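Local coordinates for LPXTG cell wall surface protein (Streptococcus gordonii, PDB 4IGB) that is a cell-wall-anchored surface protein, of which this piece holds the N-terminal N1 domain and the adhesin-like N2 domain, and probably serves in bacterial adhesion, at residues L14-N19 with L231-A236; I180-A183 with D189-L192; P294-D299 with I409-T414; A301-P304 with G308-V311. All blocks are in the same frame, centred on the assembly; numbering follows the deposited sequence.

Interaction 1 (L14-N19 with L231-A236); sequences LEEIKN and LVQEEA
E16 and Q233 sit on strands that run in roughly opposite directions, and their CA atoms, 11.5 Å apart, are the nearest across the contact, so long polar side chains have to span the gap. Both arms are stretched out and come from opposite directions: Q233 has CG anti to its own N (chi1 177°), which aims the amide at strand 14-19, and the chain of E16 is equally straight beyond CG. They meet in a hydrogen bond from Q233 NE2 to E16 OE2 of 2.8 Å, close to straight at 160°. The acceptor lies near the amide plane and is met on the syn side of the carboxylate, whose plane is turned 71° from the amide. NE2 also bonds E235 OE2 at 2.7 Å, on the anti side and more bent. E16 OE2 also pairs with Y216 OH, whereas Q233 OE1 takes bonds from R223 and W242. The amide is therefore fixed in rotation, its nitrogen toward two carboxylates and its oxygen toward two donors. Thus an edge strand of the eight-stranded sheet is tied to a strand of the five-stranded sheet within the N1 domain. E16 OE2 and E235 OE2 stand 3.8 Å apart; NE2 bridges these like charges, yet their closeness would probably raise the proton affinity of one or both, partly offset by R223, a long, weak ion-pair partner of E16 OE2.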
loop_
_atom_site.group_PDB
_atom_site.type_symbol
_atom_site.label_atom_id
_atom_site.label_comp_id
_atom_site.label_asym_id
_atom_site.label_seq_id
_atom_site.Cartn_x
_atom_site.Cartn_y
_atom_site.Cartn_z
ATOM N N LEU B 14 -8.237 2.646 13.895
ATOM C CA LEU B 14 -6.982 3.153 13.393
ATOM C C LEU B 14 -5.970 3.176 14.513
ATOM O O LEU B 14 -6.231 3.701 15.598
ATOM C CB LEU B 14 -7.147 4.561 12.847
ATOM C CG LEU B 14 -5.842 5.345 12.746
ATOM C CD1 LEU B 14 -4.899 4.749 11.682
ATOM C CD2 LEU B 14 -6.149 6.808 12.453
ATOM N N GLU B 15 -4.811 2.597 14.249
ATOM C CA GLU B 15 -3.726 2.650 15.199
ATOM C C GLU B 15 -2.687 3.673 14.729
ATOM O O GLU B 15 -2.164 3.585 13.611
ATOM C CB GLU B 15 -3.105 1.262 15.371
ATOM C CG GLU B 15 -1.794 1.295 16.116
ATOM C CD GLU B 15 -1.148 -0.075 16.227
ATOM O OE1 GLU B 15 -1.790 -1.085 15.867
ATOM O OE2 GLU B 15 0.014 -0.135 16.677
ATOM N N GLU B 16 -2.420 4.668 15.564
ATOM C CA GLU B 16 -1.422 5.675 15.237
ATOM C C GLU B 16 -0.226 5.504 16.161
ATOM O O GLU B 16 -0.369 5.574 17.383
ATOM C CB GLU B 16 -1.989 7.092 15.366
ATOM C CG GLU B 16 -3.032 7.450 14.342
ATOM C CD GLU B 16 -3.445 8.904 14.441
ATOM O OE1 GLU B 16 -3.639 9.384 15.574
ATOM O OE2 GLU B 16 -3.585 9.570 13.392
ATOM N N ILE B 17 0.945 5.284 15.570
ATOM C CA ILE B 17 2.155 5.012 16.335
ATOM C C ILE B 17 3.244 6.016 16.033
ATOM O O ILE B 17 3.430 6.412 14.889
ATOM C CB ILE B 17 2.717 3.622 16.015
ATOM C CG1 ILE B 17 1.747 2.545 16.459
ATOM C CG2 ILE B 17 4.052 3.399 16.735
ATOM C CD1 ILE B 17 2.266 1.173 16.177
ATOM N N LYS B 18 3.965 6.427 17.069
ATOM C CA LYS B 18 5.186 7.206 16.897
ATOM C C LYS B 18 6.277 6.562 17.744
ATOM O O LYS B 18 6.098 6.352 18.940
ATOM C CB LYS B 18 4.988 8.662 17.316
ATOM C CG LYS B 18 6.271 9.478 17.229
ATOM C CD LYS B 18 6.071 10.921 17.650
ATOM C CE LYS B 18 5.110 11.636 16.733
ATOM N NZ LYS B 18 4.843 13.027 17.188
ATOM N N ASN B 19 7.398 6.233 17.118
ATOM C CA ASN B 19 8.466 5.529 17.814
ATOM C C ASN B 19 9.798 5.752 17.107
ATOM O O ASN B 19 9.898 6.628 16.248
ATOM C CB ASN B 19 8.138 4.039 17.918
ATOM C CG ASN B 19 8.030 3.368 16.557
ATOM O OD1 ASN B 19 8.557 3.861 15.573
ATOM N ND2 ASN B 19 7.358 2.224 16.509
ATOM N N LEU B 231 5.672 17.359 11.152
ATOM C CA LEU B 231 4.508 17.742 10.358
ATOM C C LEU B 231 3.353 18.063 11.290
ATOM O O LEU B 231 3.208 17.443 12.344
ATOM C CB LEU B 231 4.109 16.607 9.413
ATOM C CG LEU B 231 5.235 16.087 8.517
ATOM C CD1 LEU B 231 4.744 14.926 7.680
ATOM C CD2 LEU B 231 5.794 17.205 7.648
ATOM N N VAL B 232 2.538 19.041 10.923
ATOM C CA VAL B 232 1.308 19.248 11.664
ATOM C C VAL B 232 0.265 18.256 11.138
ATOM O O VAL B 232 0.049 18.161 9.922
ATOM C CB VAL B 232 0.794 20.690 11.527
ATOM C CG1 VAL B 232 -0.666 20.788 11.946
ATOM C CG2 VAL B 232 1.657 21.640 12.351
ATOM N N GLN B 233 -0.355 17.500 12.041
ATOM C CA GLN B 233 -1.423 16.596 11.649
ATOM C C GLN B 233 -2.750 17.251 11.964
ATOM O O GLN B 233 -3.060 17.564 13.110
ATOM C CB GLN B 233 -1.332 15.237 12.336
ATOM C CG GLN B 233 -2.515 14.335 11.973
ATOM C CD GLN B 233 -2.347 12.915 12.465
ATOM O OE1 GLN B 233 -1.240 12.361 12.441
ATOM N NE2 GLN B 233 -3.441 12.319 12.933
ATOM N N GLU B 234 -3.537 17.464 10.931
ATOM C CA GLU B 234 -4.736 18.238 11.083
ATOM C C GLU B 234 -5.922 17.398 10.666
ATOM O O GLU B 234 -6.061 17.052 9.498
ATOM C CB GLU B 234 -4.624 19.475 10.214
ATOM C CG GLU B 234 -5.910 20.206 9.994
ATOM C CD GLU B 234 -5.686 21.448 9.173
ATOM O OE1 GLU B 234 -5.021 22.375 9.690
ATOM O OE2 GLU B 234 -6.143 21.475 8.004
ATOM N N GLU B 235 -6.781 17.079 11.626
ATOM C CA GLU B 235 -7.934 16.229 11.364
ATOM C C GLU B 235 -9.221 17.029 11.200
ATOM O O GLU B 235 -9.729 17.629 12.159
ATOM C CB GLU B 235 -8.084 15.194 12.477
ATOM C CG GLU B 235 -7.036 14.099 12.408
ATOM C CD GLU B 235 -6.950 13.276 13.668
ATOM O OE1 GLU B 235 -7.844 13.399 14.533
ATOM O OE2 GLU B 235 -5.984 12.502 13.792
ATOM N N ALA B 236 -9.738 17.043 9.973
ATOM C CA ALA B 236 -11.038 17.627 9.699
ATOM C C ALA B 236 -12.032 16.481 9.578
ATOM O O ALA B 236 -11.650 15.306 9.639
ATOM C CB ALA B 236 -11.000 18.470 8.430
#

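Interaction 2 (I180-A183 with D189-L192); sequences IRYA and DLKL
The phenol ring of Y182 and the carboxylate of D189 meet with their planes 79° apart: D189 OD1 comes in at the ring edge near the ring plane, while L190 CD1 approaches obliquely, 3.9 Å from Y182 CE1. K103, on strand 103-118, forms a cation-pi contact with the same ring. At the edge the hydroxyl does the work, Y182 OH donating to D189 OD1 across 2.6 Å, a short bond that uses the syn lone pair of the carboxylate oxygen. D189 reaches it because CG sits between the backbone N and the carbonyl carbon (chi1 43°), which brings the acid across the phenol end. The hydroxyl also touches carbon, with Y182 OH 3.5 Å from L190 CD2, and N101 adds a weak hydrogen bond to it. Apolar packing continues toward I180, whose CD1 lies 3.6 Å from L190 CB, their side chains crossing at about a right angle. Beyond that the fit is looser, I180 CG2 being 4.3 Å from L192 CD1. The touching parts, 180-182 and 189-192, run 154° apart, as expected where the chain leaves strand 170-182 of the eight-stranded sheet and doubles back toward strand 193-194 of the five-stranded sheet; T188, in the turn, bonds to the backbone N of Y182. D189 and K191 also touch strand 420-423 of the N2 range, so this reversal lies where the two domains meet. The short bond to a probably anionic acid would favour the protonated phenol in this largely buried setting, while the nearby K103 would pull the other way.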
loop_
_atom_site.group_PDB
_atom_site.type_symbol
_atom_site.label_atom_id
_atom_site.label_comp_id
_atom_site.label_asym_id
_atom_site.label_seq_id
_atom_site.Cartn_x
_atom_site.Cartn_y
_atom_site.Cartn_z
ATOM N N ILE B 180 -4.405 -1.377 -5.583
ATOM C CA ILE B 180 -3.712 -2.552 -6.096
ATOM C C ILE B 180 -4.705 -3.709 -6.163
ATOM O O ILE B 180 -5.616 -3.799 -5.347
ATOM C CB ILE B 180 -2.505 -2.935 -5.232
ATOM C CG1 ILE B 180 -2.882 -2.968 -3.741
ATOM C CG2 ILE B 180 -1.390 -1.937 -5.466
ATOM C CD1 ILE B 180 -1.742 -3.479 -2.815
ATOM N N ARG B 181 -4.511 -4.598 -7.131
ATOM C CA ARG B 181 -5.529 -5.574 -7.497
ATOM C C ARG B 181 -4.841 -6.792 -8.095
ATOM O O ARG B 181 -3.960 -6.640 -8.936
ATOM C CB ARG B 181 -6.411 -4.920 -8.571
ATOM C CG ARG B 181 -7.809 -5.415 -8.679
ATOM C CD ARG B 181 -8.538 -4.710 -9.836
ATOM N NE ARG B 181 -8.976 -3.347 -9.525
ATOM C CZ ARG B 181 -9.551 -2.540 -10.417
ATOM N NH1 ARG B 181 -9.748 -2.959 -11.667
ATOM N NH2 ARG B 181 -9.929 -1.322 -10.074
ATOM N N TYR B 182 -5.219 -7.998 -7.675
ATOM C CA TYR B 182 -4.764 -9.174 -8.400
ATOM C C TYR B 182 -5.339 -9.185 -9.834
ATOM O O TYR B 182 -6.551 -9.059 -10.045
ATOM C CB TYR B 182 -5.154 -10.465 -7.669
ATOM C CG TYR B 182 -4.447 -10.694 -6.344
ATOM C CD1 TYR B 182 -3.074 -10.554 -6.232
ATOM C CD2 TYR B 182 -5.169 -11.035 -5.201
ATOM C CE1 TYR B 182 -2.430 -10.763 -5.014
ATOM C CE2 TYR B 182 -4.543 -11.243 -3.984
ATOM C CZ TYR B 182 -3.164 -11.108 -3.892
ATOM O OH TYR B 182 -2.523 -11.317 -2.677
ATOM N N ALA B 183 -4.469 -9.386 -10.810
ATOM C CA ALA B 183 -4.898 -9.433 -12.195
ATOM C C ALA B 183 -5.840 -10.605 -12.438
ATOM O O ALA B 183 -6.730 -10.514 -13.275
ATOM C CB ALA B 183 -3.695 -9.517 -13.122
ATOM N N ASP B 189 -6.357 -9.400 -0.943
ATOM C CA ASP B 189 -6.130 -9.352 0.507
ATOM C C ASP B 189 -4.989 -8.397 0.881
ATOM O O ASP B 189 -4.714 -8.177 2.057
ATOM C CB ASP B 189 -5.812 -10.763 1.023
ATOM C CG ASP B 189 -4.830 -11.533 0.100
ATOM O OD1 ASP B 189 -4.155 -10.901 -0.750
ATOM O OD2 ASP B 189 -4.737 -12.784 0.214
ATOM N N LEU B 190 -4.318 -7.840 -0.118
ATOM C CA LEU B 190 -3.200 -6.925 0.128
ATOM C C LEU B 190 -3.663 -5.615 0.732
ATOM O O LEU B 190 -4.704 -5.082 0.355
ATOM C CB LEU B 190 -2.445 -6.645 -1.167
ATOM C CG LEU B 190 -1.933 -7.874 -1.921
ATOM C CD1 LEU B 190 -1.270 -7.472 -3.225
ATOM C CD2 LEU B 190 -0.969 -8.691 -1.042
ATOM N N LYS B 191 -2.875 -5.090 1.666
ATOM C CA LYS B 191 -3.192 -3.813 2.299
ATOM C C LYS B 191 -2.250 -2.734 1.788
ATOM O O LYS B 191 -1.053 -2.719 2.100
ATOM C CB LYS B 191 -3.137 -3.934 3.829
ATOM C CG LYS B 191 -4.112 -4.980 4.384
ATOM C CD LYS B 191 -5.562 -4.695 4.001
ATOM C CE LYS B 191 -6.426 -5.916 4.312
ATOM N NZ LYS B 191 -7.806 -5.801 3.753
ATOM N N LEU B 192 -2.798 -1.825 0.997
ATOM C CA LEU B 192 -1.976 -0.833 0.335
ATOM C C LEU B 192 -1.231 0.004 1.354
ATOM O O LEU B 192 -1.818 0.495 2.297
ATOM C CB LEU B 192 -2.836 0.093 -0.517
ATOM C CG LEU B 192 -2.042 1.226 -1.146
ATOM C CD1 LEU B 192 -0.995 0.675 -2.123
ATOM C CD2 LEU B 192 -2.989 2.218 -1.842
#

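Interaction 3 (P294-D299 with I409-T414); sequences PVLEVD and IDNTVT
Every approach within 4.5 Å involves L296, and the apolar share is modest: L296 CD1 stands 4.3 Å from V413 CG1, a loose methyl-to-methyl approach. The other branch meets polar and backbone atoms. L296 CD2 lies 3.2 Å from N411 OD1 and 3.4 Å from N411 O, so a single methyl rests against both the side-chain and the main-chain oxygen of one residue. The same methyl is 3.9 Å from T412 CA. Both residues hold CG anti to the backbone N, L296 at chi1 180° and N411 at -176°, and the two side chains cross at about a right angle, which brings the leucine fork against OD1 alone of the amide's two ends. L296 and V413 have the nearest CA atoms of the two segments, 7.3 Å apart, too far for ordinary strand pairing. The topology accounts for this: strand 427-432 runs parallel to 295-304 and antiparallel to 409-417, and so stands between them in the mixed sheet of the N2 domain, consistent with an adhesin-type beta fold. The contact forms where that middle strand begins, and L296 also packs on V427 and S424. Hydrogen bonding is accordingly indirect. N411 OD1 accepts from Q337 NE2, which satisfies the buried amide oxygen that the leucine methyl touches. On the main chain, L296 N bonds to N425 OD1 and V413 N to S424 OG, so residues just ahead of the middle strand serve both segments, while N411 already pairs with V427 through the backbone.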
loop_
_atom_site.group_PDB
_atom_site.type_symbol
_atom_site.label_atom_id
_atom_site.label_comp_id
_atom_site.label_asym_id
_atom_site.label_seq_id
_atom_site.Cartn_x
_atom_site.Cartn_y
_atom_site.Cartn_z
ATOM N N PRO B 294 3.702 -18.760 4.339
ATOM C CA PRO B 294 3.634 -20.000 5.114
ATOM C C PRO B 294 3.873 -21.213 4.226
ATOM O O PRO B 294 3.453 -21.240 3.063
ATOM C CB PRO B 294 2.203 -19.984 5.667
ATOM C CG PRO B 294 1.917 -18.515 5.824
ATOM C CD PRO B 294 2.554 -17.875 4.609
ATOM N N VAL B 295 4.564 -22.201 4.785
ATOM C CA VAL B 295 4.848 -23.448 4.093
ATOM C C VAL B 295 3.957 -24.562 4.641
ATOM O O VAL B 295 3.975 -24.866 5.842
ATOM C CB VAL B 295 6.333 -23.856 4.255
ATOM C CG1 VAL B 295 6.592 -25.178 3.562
ATOM C CG2 VAL B 295 7.239 -22.762 3.694
ATOM N N LEU B 296 3.172 -25.160 3.756
ATOM C CA LEU B 296 2.225 -26.180 4.160
ATOM C C LEU B 296 2.629 -27.510 3.574
ATOM O O LEU B 296 2.978 -27.592 2.400
ATOM C CB LEU B 296 0.812 -25.813 3.697
ATOM C CG LEU B 296 -0.289 -26.816 4.053
ATOM C CD1 LEU B 296 -0.464 -26.877 5.568
ATOM C CD2 LEU B 296 -1.596 -26.444 3.370
ATOM N N GLU B 297 2.571 -28.549 4.397
ATOM C CA GLU B 297 2.914 -29.895 3.973
ATOM C C GLU B 297 1.816 -30.844 4.436
ATOM O O GLU B 297 1.172 -30.603 5.450
ATOM C CB GLU B 297 4.257 -30.312 4.587
ATOM C CG GLU B 297 5.359 -29.274 4.421
ATOM C CD GLU B 297 6.623 -29.618 5.207
ATOM O OE1 GLU B 297 6.949 -28.898 6.175
ATOM O OE2 GLU B 297 7.298 -30.603 4.849
ATOM N N VAL B 298 1.607 -31.922 3.695
ATOM C CA VAL B 298 0.609 -32.905 4.057
ATOM C C VAL B 298 1.219 -34.305 4.037
ATOM O O VAL B 298 2.035 -34.623 3.172
ATOM C CB VAL B 298 -0.603 -32.864 3.102
ATOM C CG1 VAL B 298 -0.182 -33.235 1.676
ATOM C CG2 VAL B 298 -1.703 -33.799 3.593
ATOM N N ASP B 299 0.815 -35.126 4.995
ATOM C CA ASP B 299 1.203 -36.532 5.047
ATOM C C ASP B 299 -0.064 -37.342 5.280
ATOM O O ASP B 299 -0.709 -37.188 6.320
ATOM C CB ASP B 299 2.215 -36.751 6.179
ATOM C CG ASP B 299 2.609 -38.214 6.356
ATOM O OD1 ASP B 299 3.195 -38.542 7.407
ATOM O OD2 ASP B 299 2.341 -39.035 5.454
ATOM N N ILE B 409 -8.281 -34.210 -1.960
ATOM C CA ILE B 409 -8.530 -33.331 -0.838
ATOM C C ILE B 409 -7.463 -32.258 -0.848
ATOM O O ILE B 409 -6.273 -32.563 -0.749
ATOM C CB ILE B 409 -8.521 -34.073 0.501
ATOM C CG1 ILE B 409 -9.646 -35.105 0.541
ATOM C CG2 ILE B 409 -8.671 -33.082 1.647
ATOM C CD1 ILE B 409 -9.482 -36.131 1.642
ATOM N N ASP B 410 -7.901 -31.011 -1.002
ATOM C CA ASP B 410 -7.020 -29.844 -1.008
ATOM C C ASP B 410 -6.977 -29.188 0.361
ATOM O O ASP B 410 -7.892 -29.355 1.177
ATOM C CB ASP B 410 -7.505 -28.813 -2.038
ATOM C CG ASP B 410 -7.329 -29.293 -3.464
ATOM O OD1 ASP B 410 -6.380 -30.070 -3.709
ATOM O OD2 ASP B 410 -8.133 -28.903 -4.336
ATOM N N ASN B 411 -5.918 -28.422 0.609
ATOM C CA ASN B 411 -5.828 -27.657 1.840
ATOM C C ASN B 411 -4.921 -26.430 1.678
ATOM O O ASN B 411 -3.924 -26.466 0.950
ATOM C CB ASN B 411 -5.353 -28.558 2.978
ATOM C CG ASN B 411 -5.333 -27.849 4.315
ATOM O OD1 ASN B 411 -4.272 -27.486 4.812
ATOM N ND2 ASN B 411 -6.514 -27.633 4.898
ATOM N N THR B 412 -5.300 -25.344 2.340
ATOM C CA THR B 412 -4.535 -24.100 2.341
ATOM C C THR B 412 -4.683 -23.494 3.729
ATOM O O THR B 412 -5.760 -23.563 4.330
ATOM C CB THR B 412 -5.050 -23.114 1.255
ATOM O OG1 THR B 412 -4.717 -23.625 -0.039
ATOM C CG2 THR B 412 -4.418 -21.716 1.397
ATOM N N VAL B 413 -3.610 -22.923 4.266
ATOM C CA VAL B 413 -3.735 -22.268 5.550
ATOM C C VAL B 413 -3.344 -20.827 5.356
ATOM O O VAL B 413 -2.589 -20.520 4.439
ATOM C CB VAL B 413 -2.920 -22.969 6.671
ATOM C CG1 VAL B 413 -1.400 -22.737 6.500
ATOM C CG2 VAL B 413 -3.382 -22.487 8.009
ATOM N N THR B 414 -3.882 -19.943 6.190
ATOM C CA THR B 414 -3.644 -18.503 6.040
ATOM C C THR B 414 -3.154 -17.832 7.313
ATOM O O THR B 414 -3.784 -17.934 8.362
ATOM C CB THR B 414 -4.919 -17.777 5.563
ATOM O OG1 THR B 414 -5.328 -18.340 4.317
ATOM C CG2 THR B 414 -4.662 -16.284 5.372
#

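Interaction 4 (A301-P304 with G308-V311); sequences AEIP and GQDV
P304 and Q309 make the tight part of this contact, and it lies at a partly exposed rim: Q309 NE2 is 3.2 Å from P304 CG and 3.5 Å from P304 CD, so the nitrogen end of the amide rests against the CG-CD side of the proline ring. Folding at chi2 (-64°) turns the glutamine amide back onto the proline; the two side chains cross at about a right angle. The aliphatic part is close as well, with Q309 CG 3.6 Å from P304 O. On the buried side the spacing widens. I303 CD1 lies 4.0 Å from Q309 CB, the two side chains sliding past each other in opposite directions, and 4.4 Å from V311 CG1. I303 and V311 are buried and turn toward each other, and I303 also packs on T429, L431 and T397. Strands 295-304 and 310-317 form a beta hairpin, and this is its turn end. The CA atoms of I303 and Q309 are 7.0 Å apart, and the backbones bond outward instead of to each other: I303 pairs with A430 and L432 of strand 427-432, Q309 with T397 of strand 389-397. Farther from the turn the hairpin pairs, D299 already being bonded to strand 310-317. At this end the two strands meet through side chains, each backbone being bonded to a different neighbour. Exposed D310 adds little: its CB points away from 301-304, its carboxylate has a long, weak ion pair with K346, and its backbone O lies 4.2 Å from I303 CG2.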
loop_
_atom_site.group_PDB
_atom_site.type_symbol
_atom_site.label_atom_id
_atom_site.label_comp_id
_atom_site.label_asym_id
_atom_site.label_seq_id
_atom_site.Cartn_x
_atom_site.Cartn_y
_atom_site.Cartn_z
ATOM N N ALA B 301 0.515 -38.154 0.728
ATOM C CA ALA B 301 0.197 -37.590 -0.579
ATOM C C ALA B 301 -1.036 -38.247 -1.174
ATOM O O ALA B 301 -1.681 -37.697 -2.064
ATOM C CB ALA B 301 1.377 -37.748 -1.523
ATOM N N GLU B 302 -1.355 -39.436 -0.679
ATOM C CA GLU B 302 -2.467 -40.197 -1.213
ATOM C C GLU B 302 -2.995 -41.150 -0.158
ATOM O O GLU B 302 -2.256 -41.617 0.702
ATOM C CB GLU B 302 -2.047 -40.957 -2.483
ATOM C CG GLU B 302 -1.455 -42.347 -2.253
ATOM C CD GLU B 302 0.017 -42.344 -1.827
ATOM O OE1 GLU B 302 0.522 -41.298 -1.351
ATOM O OE2 GLU B 302 0.671 -43.405 -1.974
ATOM N N ILE B 303 -4.290 -41.413 -0.217
ATOM C CA ILE B 303 -4.927 -42.343 0.695
ATOM C C ILE B 303 -6.012 -43.106 -0.045
ATOM O O ILE B 303 -6.521 -42.637 -1.068
ATOM C CB ILE B 303 -5.617 -41.610 1.851
ATOM C CG1 ILE B 303 -6.573 -40.561 1.285
ATOM C CG2 ILE B 303 -4.603 -40.974 2.776
ATOM C CD1 ILE B 303 -7.590 -40.062 2.268
ATOM N N PRO B 304 -6.368 -44.294 0.467
ATOM C CA PRO B 304 -7.593 -44.958 0.027
ATOM C C PRO B 304 -8.796 -44.091 0.366
ATOM O O PRO B 304 -8.830 -43.450 1.420
ATOM C CB PRO B 304 -7.625 -46.236 0.872
ATOM C CG PRO B 304 -6.715 -45.964 2.033
ATOM C CD PRO B 304 -5.643 -45.085 1.476
ATOM N N GLY B 308 -11.820 -42.978 8.222
ATOM C CA GLY B 308 -10.759 -43.208 9.190
ATOM C C GLY B 308 -9.337 -43.261 8.644
ATOM O O GLY B 308 -8.514 -44.017 9.153
ATOM N N GLN B 309 -9.039 -42.475 7.612
ATOM C CA GLN B 309 -7.672 -42.372 7.111
ATOM C C GLN B 309 -7.019 -41.087 7.627
ATOM O O GLN B 309 -7.465 -39.978 7.315
ATOM C CB GLN B 309 -7.637 -42.374 5.580
ATOM C CG GLN B 309 -8.183 -43.619 4.931
ATOM C CD GLN B 309 -7.364 -44.843 5.261
ATOM O OE1 GLN B 309 -7.878 -45.799 5.830
ATOM N NE2 GLN B 309 -6.080 -44.820 4.911
ATOM N N ASP B 310 -5.961 -41.234 8.414
ATOM C CA ASP B 310 -5.248 -40.067 8.921
ATOM C C ASP B 310 -4.751 -39.175 7.795
ATOM O O ASP B 310 -4.272 -39.650 6.764
ATOM C CB ASP B 310 -4.058 -40.485 9.773
ATOM C CG ASP B 310 -4.468 -41.023 11.117
ATOM O OD1 ASP B 310 -5.638 -40.814 11.507
ATOM O OD2 ASP B 310 -3.611 -41.645 11.785
ATOM N N VAL B 311 -4.884 -37.872 7.982
ATOM C CA VAL B 311 -4.157 -36.934 7.147
ATOM C C VAL B 311 -3.674 -35.815 8.063
ATOM O O VAL B 311 -4.439 -35.260 8.855
ATOM C CB VAL B 311 -4.976 -36.412 5.932
ATOM C CG1 VAL B 311 -6.030 -37.432 5.495
ATOM C CG2 VAL B 311 -5.617 -35.086 6.239
#

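How the interactions relate
Along the chain, interaction 2 is nested within the loop closed by interaction 1, both in the N1 range, and interaction 4 is nested within interaction 3 in the N2 range. The first two reach the same eight-stranded sheet with centres 25 Å apart. Interaction 3 uses the start of strand 295-304 against 409-414, and interaction 4, 14 Å away between centres, the turn end of the hairpin it makes with 310-317. Both N1 contacts have residues touching the N2 range, but interaction 2 lies closer to interaction 3, nearest atoms about 6 Å apart against about 19 Å for interaction 1. Interactions 1 and 4 are 53 Å apart between centres, an elongated two-domain arrangement consistent with projection from the cell wall.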